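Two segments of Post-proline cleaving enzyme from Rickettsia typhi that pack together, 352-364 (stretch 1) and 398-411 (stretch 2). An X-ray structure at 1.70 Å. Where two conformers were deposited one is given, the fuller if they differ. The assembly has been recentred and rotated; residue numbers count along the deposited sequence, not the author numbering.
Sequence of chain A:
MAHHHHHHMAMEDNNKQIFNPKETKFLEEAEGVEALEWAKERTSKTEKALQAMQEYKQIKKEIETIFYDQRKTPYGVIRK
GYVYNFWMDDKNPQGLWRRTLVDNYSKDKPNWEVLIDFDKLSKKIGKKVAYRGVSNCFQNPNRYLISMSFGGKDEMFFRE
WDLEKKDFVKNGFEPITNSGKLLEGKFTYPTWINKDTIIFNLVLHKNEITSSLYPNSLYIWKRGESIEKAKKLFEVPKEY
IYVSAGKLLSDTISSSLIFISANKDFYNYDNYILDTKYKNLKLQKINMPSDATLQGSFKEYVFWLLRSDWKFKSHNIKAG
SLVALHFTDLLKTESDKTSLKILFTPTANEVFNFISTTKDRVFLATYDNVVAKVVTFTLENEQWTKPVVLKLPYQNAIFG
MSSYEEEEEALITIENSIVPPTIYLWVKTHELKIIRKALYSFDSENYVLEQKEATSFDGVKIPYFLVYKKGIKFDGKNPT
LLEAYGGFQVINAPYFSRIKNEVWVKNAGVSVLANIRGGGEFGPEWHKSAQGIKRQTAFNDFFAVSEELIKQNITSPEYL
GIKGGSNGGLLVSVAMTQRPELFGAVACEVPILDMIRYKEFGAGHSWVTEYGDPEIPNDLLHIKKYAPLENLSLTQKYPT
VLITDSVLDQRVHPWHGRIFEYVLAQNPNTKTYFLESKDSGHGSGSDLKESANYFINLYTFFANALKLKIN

Stretch 1 352-364: FNFISTTKDRVFL
Stretch 2 (398-411) IFGMSSYEEEEEAL

What fills the apolar centre of the contact? Met-401 points its CA-to-CB bond toward stretch 1, and its p, t, m rotamer (72°, -176°, -77°) lays the thioether end against the Phe-363 ring. Met-401 CE sits 3.5 Å from the centroid of the Phe-363 ring, only 7° off the ring normal, so its methyl hydrogens meet the pi cloud; Met-401 SD lies obliquely, 3.5 Å from Phe-363 CD2. Phe-354 (chi1 65°, chi2 78°) closes on the same methionine, with Phe-354 CE1 3.8 Å from Met-401 CG. Phe-399, at chi1 -179° and chi2 90°, joins them: its CB leaves sideways, but the ring comes nearer, and Phe-399 CD2 lies 3.5 Å from Phe-354 CZ. The Phe-354 and Phe-399 rings meet rim to rim, with centroids 5.9 Å apart and planes at 21°, while Phe-399 CZ also approaches Phe-363 CD2 at 4.3 Å.

How do the backbones carry these side chains? Strands 352-357 and 398-402 run in broadly the same direction, at 35°, and their axes come no closer than 8.1 Å. They therefore meet through side chains, with Phe-354 CA 9.1 Å from Gly-400 CA. Each stretch instead pairs with itself as a hairpin: Ser-356 N bonds Phe-363 O at 3.0 Å and Phe-363 N bonds Ser-356 O at 2.8 Å, while Ser-402 N bonds Leu-411 O at 2.9 Å. The chains converge beyond the strands, where Thr-358 CA and Glu-405 CA are 4.1 Å apart.

What joins the layers where they converge? Ser-403, in the p rotamer (71°), donates from Ser-403 OG to Thr-357 O at 2.6 Å. Ser-356 OG, with chi1 -160° (t), lies 2.7 Å from Ser-403 OG, so the two hydroxyls and the carbonyl form a compact polar cluster next to the methionine. A type I turn from Tyr-404 to Glu-407, with phi/psi -61/-23 at Glu-405 and -68/-26 at Glu-406, then curls stretch 2 around Thr-358 and Lys-359. Glu-407 N bonds Tyr-404 O at 3.0 Å, and the chain leaving the turn presents Glu-407 O to Lys-359 N at 2.9 Å and 155°, a direct backbone link between stretches. Close packing also brings Lys-359 CA within 3.0 Å of Glu-405 O in a CA-H...O contact.

How does the polar edge finish the contact? Lys-359 has phi/psi -49/-42 and extends in a t, t, m, t conformer, so that Lys-359 NZ forms a salt bridge with Glu-408 OE2 at 3.1 Å; Glu-408 meets it with chi1 -69° and chi2 173°. Waters bridge the two stretches here. One accepts from Thr-358 OG1 at 2.7 Å and donates to Asp-360 OD1 at 2.7 Å and Glu-408 O at 3.1 Å; another donates to Lys-359 O at 2.8 Å and Glu-405 OE2 at 2.6 Å.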

ATOM      1  N   PHE A 352     -13.811   9.971  -3.720  1.00  8.72           N
ATOM      2  CA  PHE A 352     -13.730   9.506  -2.363  1.00  8.38           C
ATOM      3  C   PHE A 352     -12.352   9.013  -1.917  1.00  8.33           C
ATOM      4  O   PHE A 352     -11.637   8.313  -2.664  1.00  8.56           O
ATOM      5  CB  PHE A 352     -14.758   8.373  -2.187  1.00  8.26           C
ATOM      6  CG  PHE A 352     -14.718   7.723  -0.827  1.00  7.82           C
ATOM      7  CD1 PHE A 352     -15.360   8.316   0.246  1.00  7.98           C
ATOM      8  CD2 PHE A 352     -14.067   6.514  -0.623  1.00  7.52           C
ATOM      9  CE1 PHE A 352     -15.370   7.683   1.510  1.00  7.82           C
ATOM     10  CE2 PHE A 352     -14.080   5.878   0.604  1.00  7.19           C
ATOM     11  CZ  PHE A 352     -14.682   6.492   1.704  1.00  7.45           C
ATOM     12  N   ASN A 353     -11.921   9.372  -0.704  1.00  8.16           N
ATOM     13  CA  ASN A 353     -10.714   8.844  -0.148  1.00  8.09           C
ATOM     14  C   ASN A 353     -10.987   7.838   0.996  1.00  7.74           C
ATOM     15  O   ASN A 353     -10.763   6.614   0.840  1.00  7.41           O
ATOM     16  CB  ASN A 353      -9.741   9.954   0.247  1.00  8.43           C
ATOM     17  CG  ASN A 353      -8.373   9.445   0.655  1.00  8.61           C
ATOM     18  OD1 ASN A 353      -7.990   8.292   0.399  1.00  9.13           O
ATOM     19  ND2 ASN A 353      -7.612  10.319   1.331  1.00  8.65           N
ATOM     20  N   PHE A 354     -11.474   8.333   2.119  1.00  7.96           N
ATOM     21  CA  PHE A 354     -11.768   7.473   3.246  1.00  7.93           C
ATOM     22  C   PHE A 354     -12.816   8.058   4.176  1.00  8.20           C
ATOM     23  O   PHE A 354     -13.063   9.267   4.180  1.00  8.16           O
ATOM     24  CB  PHE A 354     -10.500   7.051   4.047  1.00  7.98           C
ATOM     25  CG  PHE A 354      -9.773   8.169   4.735  1.00  8.44           C
ATOM     26  CD1 PHE A 354     -10.266   8.681   5.936  1.00  8.77           C
ATOM     27  CD2 PHE A 354      -8.599   8.691   4.201  1.00  8.83           C
ATOM     28  CE1 PHE A 354      -9.595   9.712   6.601  1.00  9.03           C
ATOM     29  CE2 PHE A 354      -7.897   9.681   4.874  1.00  8.79           C
ATOM     30  CZ  PHE A 354      -8.415  10.205   6.068  1.00  9.01           C
ATOM     31  N   ILE A 355     -13.389   7.156   4.980  1.00  8.40           N
ATOM     32  CA  ILE A 355     -14.165   7.508   6.204  1.00  9.20           C
ATOM     33  C   ILE A 355     -13.329   7.154   7.438  1.00  9.07           C
ATOM     34  O   ILE A 355     -12.640   6.133   7.456  1.00  9.45           O
ATOM     35  CB  ILE A 355     -15.450   6.701   6.264  1.00  9.81           C
ATOM     36  CG1 ILE A 355     -16.476   7.212   5.243  1.00 10.57           C
ATOM     37  CG2 ILE A 355     -16.114   6.640   7.638  1.00 10.25           C
ATOM     38  CD1 ILE A 355     -17.237   8.439   5.672  1.00 11.28           C
ATOM     39  N   SER A 356     -13.385   7.990   8.485  1.00  9.17           N
ATOM     40  CA  SER A 356     -12.759   7.626   9.757  1.00  9.48           C
ATOM     41  C   SER A 356     -13.715   8.140  10.828  1.00  9.57           C
ATOM     42  O   SER A 356     -14.370   9.176  10.630  1.00  9.74           O
ATOM     43  CB  SER A 356     -11.376   8.231   9.894  1.00  9.93           C
ATOM     44  OG  SER A 356     -10.582   7.561  10.857  1.00 11.09           O
ATOM     45  N   THR A 357     -13.789   7.438  11.936  1.00  9.64           N
ATOM     46  CA  THR A 357     -14.838   7.716  12.893  1.00 10.67           C
ATOM     47  C   THR A 357     -14.237   8.010  14.268  1.00 10.49           C
ATOM     48  O   THR A 357     -13.225   7.374  14.641  1.00 10.15           O
ATOM     49  CB  THR A 357     -15.761   6.454  12.991  1.00 11.61           C
ATOM     50  OG1 THR A 357     -16.283   6.161  11.671  1.00 12.59           O
ATOM     51  CG2 THR A 357     -16.905   6.712  13.862  1.00 12.63           C
ATOM     52  N   THR A 358     -14.855   8.960  14.983  1.00 10.70           N
ATOM     53  CA  THR A 358     -14.617   9.207  16.409  1.00 10.86           C
ATOM     54  C   THR A 358     -15.896   8.883  17.169  1.00 11.38           C
ATOM     55  O   THR A 358     -16.927   8.511  16.575  1.00 10.99           O
ATOM     56  CB  THR A 358     -14.137  10.608  16.725  1.00 11.35           C
ATOM     57  OG1 THR A 358     -15.236  11.550  16.582  1.00 11.88           O
ATOM     58  CG2 THR A 358     -12.962  10.995  15.860  1.00 10.90           C
ATOM     59  N   LYS A 359     -15.829   9.025  18.478  1.00 11.93           N
ATOM     60  CA  LYS A 359     -17.010   8.761  19.330  0.50 12.36           C
ATOM     61  C   LYS A 359     -18.262   9.462  18.823  1.00 12.50           C
ATOM     62  O   LYS A 359     -19.369   8.916  18.892  1.00 12.62           O
ATOM     63  CB  LYS A 359     -16.726   9.221  20.767  0.50 13.23           C
ATOM     64  CG  LYS A 359     -17.785   8.816  21.797  0.50 14.26           C
ATOM     65  CD  LYS A 359     -17.515   9.431  23.155  0.50 15.33           C
ATOM     66  CE  LYS A 359     -16.505   8.682  23.989  0.50 15.89           C
ATOM     67  NZ  LYS A 359     -16.324   9.265  25.353  0.50 16.85           N
ATOM     68  N   ASP A 360     -18.112  10.720  18.391  1.00 12.52           N
ATOM     69  CA  ASP A 360     -19.270  11.518  18.054  1.00 12.83           C
ATOM     70  C   ASP A 360     -19.177  12.225  16.685  1.00 12.43           C
ATOM     71  O   ASP A 360     -20.038  13.011  16.353  1.00 12.59           O
ATOM     72  CB  ASP A 360     -19.545  12.513  19.170  1.00 13.93           C
ATOM     73  CG  ASP A 360     -18.446  13.499  19.345  1.00 14.60           C
ATOM     74  OD1 ASP A 360     -17.457  13.475  18.600  1.00 13.70           O
ATOM     75  OD2 ASP A 360     -18.575  14.318  20.281  1.00 15.81           O
ATOM     76  N   ARG A 361     -18.189  11.880  15.855  1.00 11.91           N
ATOM     77  CA  ARG A 361     -18.105  12.463  14.519  1.00 11.75           C
ATOM     78  C   ARG A 361     -17.662  11.426  13.481  1.00 11.42           C
ATOM     79  O   ARG A 361     -16.861  10.534  13.786  1.00 11.82           O
ATOM     80  CB  ARG A 361     -17.065  13.623  14.508  1.00 12.16           C
ATOM     81  CG  ARG A 361     -17.546  14.814  15.316  1.00 13.39           C
ATOM     82  CD  ARG A 361     -18.633  15.587  14.596  1.00 14.09           C
ATOM     83  NE  ARG A 361     -18.975  16.818  15.271  1.00 15.79           N
ATOM     84  CZ  ARG A 361     -19.873  16.900  16.264  1.00 16.30           C
ATOM     85  NH1 ARG A 361     -20.474  15.795  16.756  1.00 16.35           N
ATOM     86  NH2 ARG A 361     -20.166  18.084  16.837  1.00 18.11           N
ATOM     87  N   VAL A 362     -18.122  11.629  12.254  1.00 10.85           N
ATOM     88  CA  VAL A 362     -17.627  10.907  11.094  1.00 10.36           C
ATOM     89  C   VAL A 362     -16.851  11.926  10.245  1.00 10.00           C
ATOM     90  O   VAL A 362     -17.342  13.027  10.013  1.00 10.19           O
ATOM     91  CB  VAL A 362     -18.789  10.412  10.276  1.00 10.73           C
ATOM     92  CG1 VAL A 362     -18.279   9.677   9.054  1.00 10.65           C
ATOM     93  CG2 VAL A 362     -19.714   9.554  11.176  1.00 11.25           C
ATOM     94  N   PHE A 363     -15.642  11.567   9.835  1.00  9.31           N
ATOM     95  CA  PHE A 363     -14.821  12.354   8.943  1.00  9.09           C
ATOM     96  C   PHE A 363     -14.863  11.735   7.551  1.00  8.71           C
ATOM     97  O   PHE A 363     -14.640  10.515   7.394  1.00  8.53           O
ATOM     98  CB  PHE A 363     -13.349  12.279   9.405  1.00  9.11           C
ATOM     99  CG  PHE A 363     -13.052  13.111  10.623  1.00  9.48           C
ATOM    100  CD1 PHE A 363     -13.576  12.807  11.885  1.00  9.72           C
ATOM    101  CD2 PHE A 363     -12.162  14.146  10.527  1.00  9.68           C
ATOM    102  CE1 PHE A 363     -13.236  13.552  12.998  1.00 10.13           C
ATOM    103  CE2 PHE A 363     -11.866  14.912  11.632  1.00 10.07           C
ATOM    104  CZ  PHE A 363     -12.351  14.623  12.842  1.00 10.25           C
ATOM    105  N   LEU A 364     -15.204  12.553   6.566  1.00  8.65           N
ATOM    106  CA  LEU A 364     -15.268  12.156   5.204  1.00  8.56           C
ATOM    107  C   LEU A 364     -14.156  12.905   4.500  1.00  8.58           C
ATOM    108  O   LEU A 364     -14.225  14.119   4.324  1.00  8.59           O
ATOM    109  CB  LEU A 364     -16.607  12.520   4.586  1.00  8.93           C
ATOM    110  CG  LEU A 364     -16.735  12.458   3.052  1.00  9.07           C
ATOM    111  CD1 LEU A 364     -16.422  11.075   2.497  1.00  8.92           C
ATOM    112  CD2 LEU A 364     -18.002  13.044   2.547  1.00  9.73           C
ATOM    113  N   ILE A 398      -2.595  17.269   1.638  1.00 11.05           N
ATOM    114  CA  ILE A 398      -2.786  15.846   1.721  1.00 10.67           C
ATOM    115  C   ILE A 398      -3.047  15.543   3.190  1.00 10.38           C
ATOM    116  O   ILE A 398      -2.268  15.969   4.051  1.00 10.93           O
ATOM    117  CB  ILE A 398      -1.484  15.128   1.267  1.00 10.74           C
ATOM    118  CG1 ILE A 398      -1.115  15.571  -0.140  1.00 11.17           C
ATOM    119  CG2 ILE A 398      -1.580  13.624   1.449  1.00 10.50           C
ATOM    120  CD1 ILE A 398      -2.083  15.157  -1.213  1.00 11.22           C
ATOM    121  N   PHE A 399      -4.131  14.812   3.435  1.00  9.75           N
ATOM    122  CA  PHE A 399      -4.750  14.548   4.729  1.00  9.55           C
ATOM    123  C   PHE A 399      -4.690  13.091   5.118  1.00  9.50           C
ATOM    124  O   PHE A 399      -4.948  12.203   4.313  1.00  9.26           O
ATOM    125  CB  PHE A 399      -6.201  15.006   4.686  1.00  9.32           C
ATOM    126  CG  PHE A 399      -6.970  14.829   5.971  1.00  9.08           C
ATOM    127  CD1 PHE A 399      -6.994  15.825   6.925  1.00  9.30           C
ATOM    128  CD2 PHE A 399      -7.750  13.688   6.169  1.00  8.72           C
ATOM    129  CE1 PHE A 399      -7.747  15.671   8.111  1.00  9.25           C
ATOM    130  CE2 PHE A 399      -8.516  13.533   7.304  1.00  8.78           C
ATOM    131  CZ  PHE A 399      -8.510  14.515   8.295  1.00  8.97           C
ATOM    132  N   GLY A 400      -4.382  12.846   6.392  1.00  9.63           N
ATOM    133  CA  GLY A 400      -4.467  11.530   6.951  1.00  9.52           C
ATOM    134  C   GLY A 400      -4.882  11.593   8.386  1.00  9.73           C
ATOM    135  O   GLY A 400      -4.809  12.677   9.036  1.00  9.95           O
ATOM    136  N   MET A 401      -5.345  10.456   8.896  1.00  9.88           N
ATOM    137  CA  MET A 401      -5.706  10.439  10.321  1.00 10.18           C
ATOM    138  C   MET A 401      -5.810   9.016  10.871  1.00 10.06           C
ATOM    139  O   MET A 401      -5.957   8.085  10.115  1.00 10.42           O
ATOM    140  CB  MET A 401      -6.998  11.212  10.590  1.00 10.63           C
ATOM    141  CG  MET A 401      -8.279  10.531  10.094  1.00 10.46           C
ATOM    142  SD  MET A 401      -9.739  11.572  10.348  1.00 11.29           S
ATOM    143  CE  MET A 401     -10.106  11.452  12.022  1.00 11.10           C
ATOM    144  N   SER A 402      -5.730   8.938  12.202  1.00 10.98           N
ATOM    145  CA  SER A 402      -5.999   7.691  12.945  1.00 11.22           C
ATOM    146  C   SER A 402      -7.081   8.020  13.967  1.00 11.13           C
ATOM    147  O   SER A 402      -7.050   9.070  14.598  1.00 11.63           O
ATOM    148  CB  SER A 402      -4.753   7.171  13.659  1.00 11.75           C
ATOM    149  OG  SER A 402      -4.173   8.060  14.585  1.00 14.10           O
ATOM    150  N   SER A 403      -8.067   7.131  14.099  1.00 10.70           N
ATOM    151  CA  SER A 403      -9.156   7.369  15.062  1.00 10.81           C
ATOM    152  C   SER A 403      -9.930   6.090  15.253  1.00 11.12           C
ATOM    153  O   SER A 403      -9.804   5.151  14.444  1.00 11.50           O
ATOM    154  CB  SER A 403     -10.113   8.471  14.614  1.00 10.82           C
ATOM    155  OG  SER A 403     -10.924   8.038  13.510  1.00 11.01           O
ATOM    156  N   TYR A 404     -10.702   6.098  16.320  1.00 11.43           N
ATOM    157  CA  TYR A 404     -11.632   4.981  16.653  1.00 12.09           C
ATOM    158  C   TYR A 404     -12.910   5.546  17.211  1.00 11.43           C
ATOM    159  O   TYR A 404     -12.931   6.561  17.916  1.00 11.00           O
ATOM    160  CB  TYR A 404     -11.071   4.094  17.753  1.00 13.81           C
ATOM    161  CG  TYR A 404      -9.739   3.460  17.540  1.00 16.07           C
ATOM    162  CD1 TYR A 404      -9.612   2.268  16.901  1.00 18.06           C
ATOM    163  CD2 TYR A 404      -8.615   4.041  18.088  1.00 18.35           C
ATOM    164  CE1 TYR A 404      -8.376   1.652  16.753  1.00 20.17           C
ATOM    165  CE2 TYR A 404      -7.377   3.456  17.943  1.00 20.53           C
ATOM    166  CZ  TYR A 404      -7.262   2.273  17.289  1.00 21.21           C
ATOM    167  OH  TYR A 404      -6.023   1.677  17.144  1.00 26.73           O
ATOM    168  N   GLU A 405     -14.016   4.895  16.917  1.00 10.83           N
ATOM    169  CA  GLU A 405     -15.286   5.348  17.480  1.00 11.24           C
ATOM    170  C   GLU A 405     -15.248   5.274  19.012  1.00 12.16           C
ATOM    171  O   GLU A 405     -16.023   5.948  19.660  1.00 12.99           O
ATOM    172  CB  GLU A 405     -16.456   4.506  16.906  1.00 10.98           C
ATOM    173  CG  GLU A 405     -17.822   5.064  17.218  1.00 11.00           C
ATOM    174  CD  GLU A 405     -18.956   4.441  16.413  1.00 10.89           C
ATOM    175  OE1 GLU A 405     -18.685   3.667  15.460  1.00 10.69           O
ATOM    176  OE2 GLU A 405     -20.110   4.728  16.807  1.00 11.21           O
ATOM    177  N   GLU A 406     -14.393   4.448  19.588  1.00 12.97           N
ATOM    178  CA  GLU A 406     -14.306   4.361  21.051  1.00 14.62           C
ATOM    179  C   GLU A 406     -13.739   5.675  21.648  1.00 14.48           C
ATOM    180  O   GLU A 406     -14.013   6.001  22.794  1.00 16.08           O
ATOM    181  CB  GLU A 406     -13.460   3.198  21.516  1.00 16.37           C
ATOM    182  CG  GLU A 406     -13.521   3.091  23.038  1.00 19.28           C
ATOM    183  CD  GLU A 406     -13.060   1.784  23.599  1.00 21.77           C
ATOM    184  OE1 GLU A 406     -12.929   0.814  22.832  1.00 24.01           O
ATOM    185  OE2 GLU A 406     -12.835   1.761  24.825  1.00 24.79           O
ATOM    186  N   GLU A 407     -12.964   6.414  20.876  1.00 14.11           N
ATOM    187  CA  GLU A 407     -12.210   7.566  21.356  1.00 14.63           C
ATOM    188  C   GLU A 407     -12.827   8.887  20.851  1.00 14.03           C
ATOM    189  O   GLU A 407     -13.132   9.050  19.656  1.00 12.88           O
ATOM    190  CB  GLU A 407     -10.749   7.461  20.855  1.00 15.10           C
ATOM    191  CG  GLU A 407      -9.978   6.291  21.428  1.00 16.30           C
ATOM    192  CD  GLU A 407      -9.652   6.437  22.905  1.00 16.91           C
ATOM    193  OE1 GLU A 407      -9.631   7.574  23.444  1.00 19.22           O
ATOM    194  OE2 GLU A 407      -9.406   5.396  23.531  1.00 18.80           O
ATOM    195  N   GLU A 408     -12.965   9.868  21.749  1.00 15.71           N
ATOM    196  CA  GLU A 408     -13.325  11.235  21.356  1.00 16.15           C
ATOM    197  C   GLU A 408     -12.208  11.971  20.579  1.00 15.79           C
ATOM    198  O   GLU A 408     -12.523  12.738  19.718  1.00 15.74           O
ATOM    199  CB  GLU A 408     -13.661  12.077  22.600  1.00 19.06           C
ATOM    200  CG  GLU A 408     -14.974  11.581  23.198  1.00 21.54           C
ATOM    201  CD  GLU A 408     -15.342  12.196  24.515  1.00 26.77           C
ATOM    202  OE1 GLU A 408     -14.427  12.573  25.279  1.00 29.06           O
ATOM    203  OE2 GLU A 408     -16.567  12.275  24.786  1.00 32.56           O
ATOM    204  N   GLU A 409     -10.952  11.722  20.932  1.00 14.84           N
ATOM    205  CA  GLU A 409      -9.800  12.381  20.332  1.00 14.88           C
ATOM    206  C   GLU A 409      -9.161  11.523  19.243  1.00 13.38           C
ATOM    207  O   GLU A 409      -9.272  10.309  19.216  1.00 12.33           O
ATOM    208  CB  GLU A 409      -8.756  12.731  21.385  1.00 16.24           C
ATOM    209  CG  GLU A 409      -9.285  13.734  22.397  1.00 18.32           C
ATOM    210  CD  GLU A 409      -8.219  14.205  23.415  1.00 21.67           C
ATOM    211  OE1 GLU A 409      -7.242  13.487  23.725  1.00 24.68           O
ATOM    212  OE2 GLU A 409      -8.396  15.312  23.939  1.00 26.34           O
ATOM    213  N   ALA A 410      -8.443  12.185  18.354  1.00 12.28           N
ATOM    214  CA  ALA A 410      -7.866  11.554  17.165  1.00 11.67           C
ATOM    215  C   ALA A 410      -6.604  12.343  16.774  1.00 11.59           C
ATOM    216  O   ALA A 410      -6.458  13.492  17.180  1.00 12.14           O
ATOM    217  CB  ALA A 410      -8.863  11.573  16.009  1.00 11.72           C
ATOM    218  N   LEU A 411      -5.735  11.719  16.012  1.00 10.82           N
ATOM    219  CA  LEU A 411      -4.544  12.378  15.457  1.00 10.72           C
ATOM    220  C   LEU A 411      -4.663  12.538  13.971  1.00 10.33           C
ATOM    221  O   LEU A 411      -4.932  11.555  13.240  1.00 10.33           O
ATOM    222  CB  LEU A 411      -3.260  11.662  15.813  1.00 10.66           C
ATOM    223  CG  LEU A 411      -2.950  11.642  17.324  1.00 10.88           C
ATOM    224  CD1 LEU A 411      -1.843  10.668  17.637  1.00 11.05           C
ATOM    225  CD2 LEU A 411      -2.608  13.046  17.840  1.00 11.45           C
TER
HETATM  226  O   HOH W   1      -4.941   9.494   2.385  1.00 21.39           O
HETATM  227  O   HOH W   2     -14.858  13.815  18.034  1.00 16.92           O
HETATM  228  O   HOH W   3     -20.361   6.293  18.928  1.00 11.39           O
HETATM  229  O   HOH W   4     -18.681  12.214  22.792  1.00 36.99           O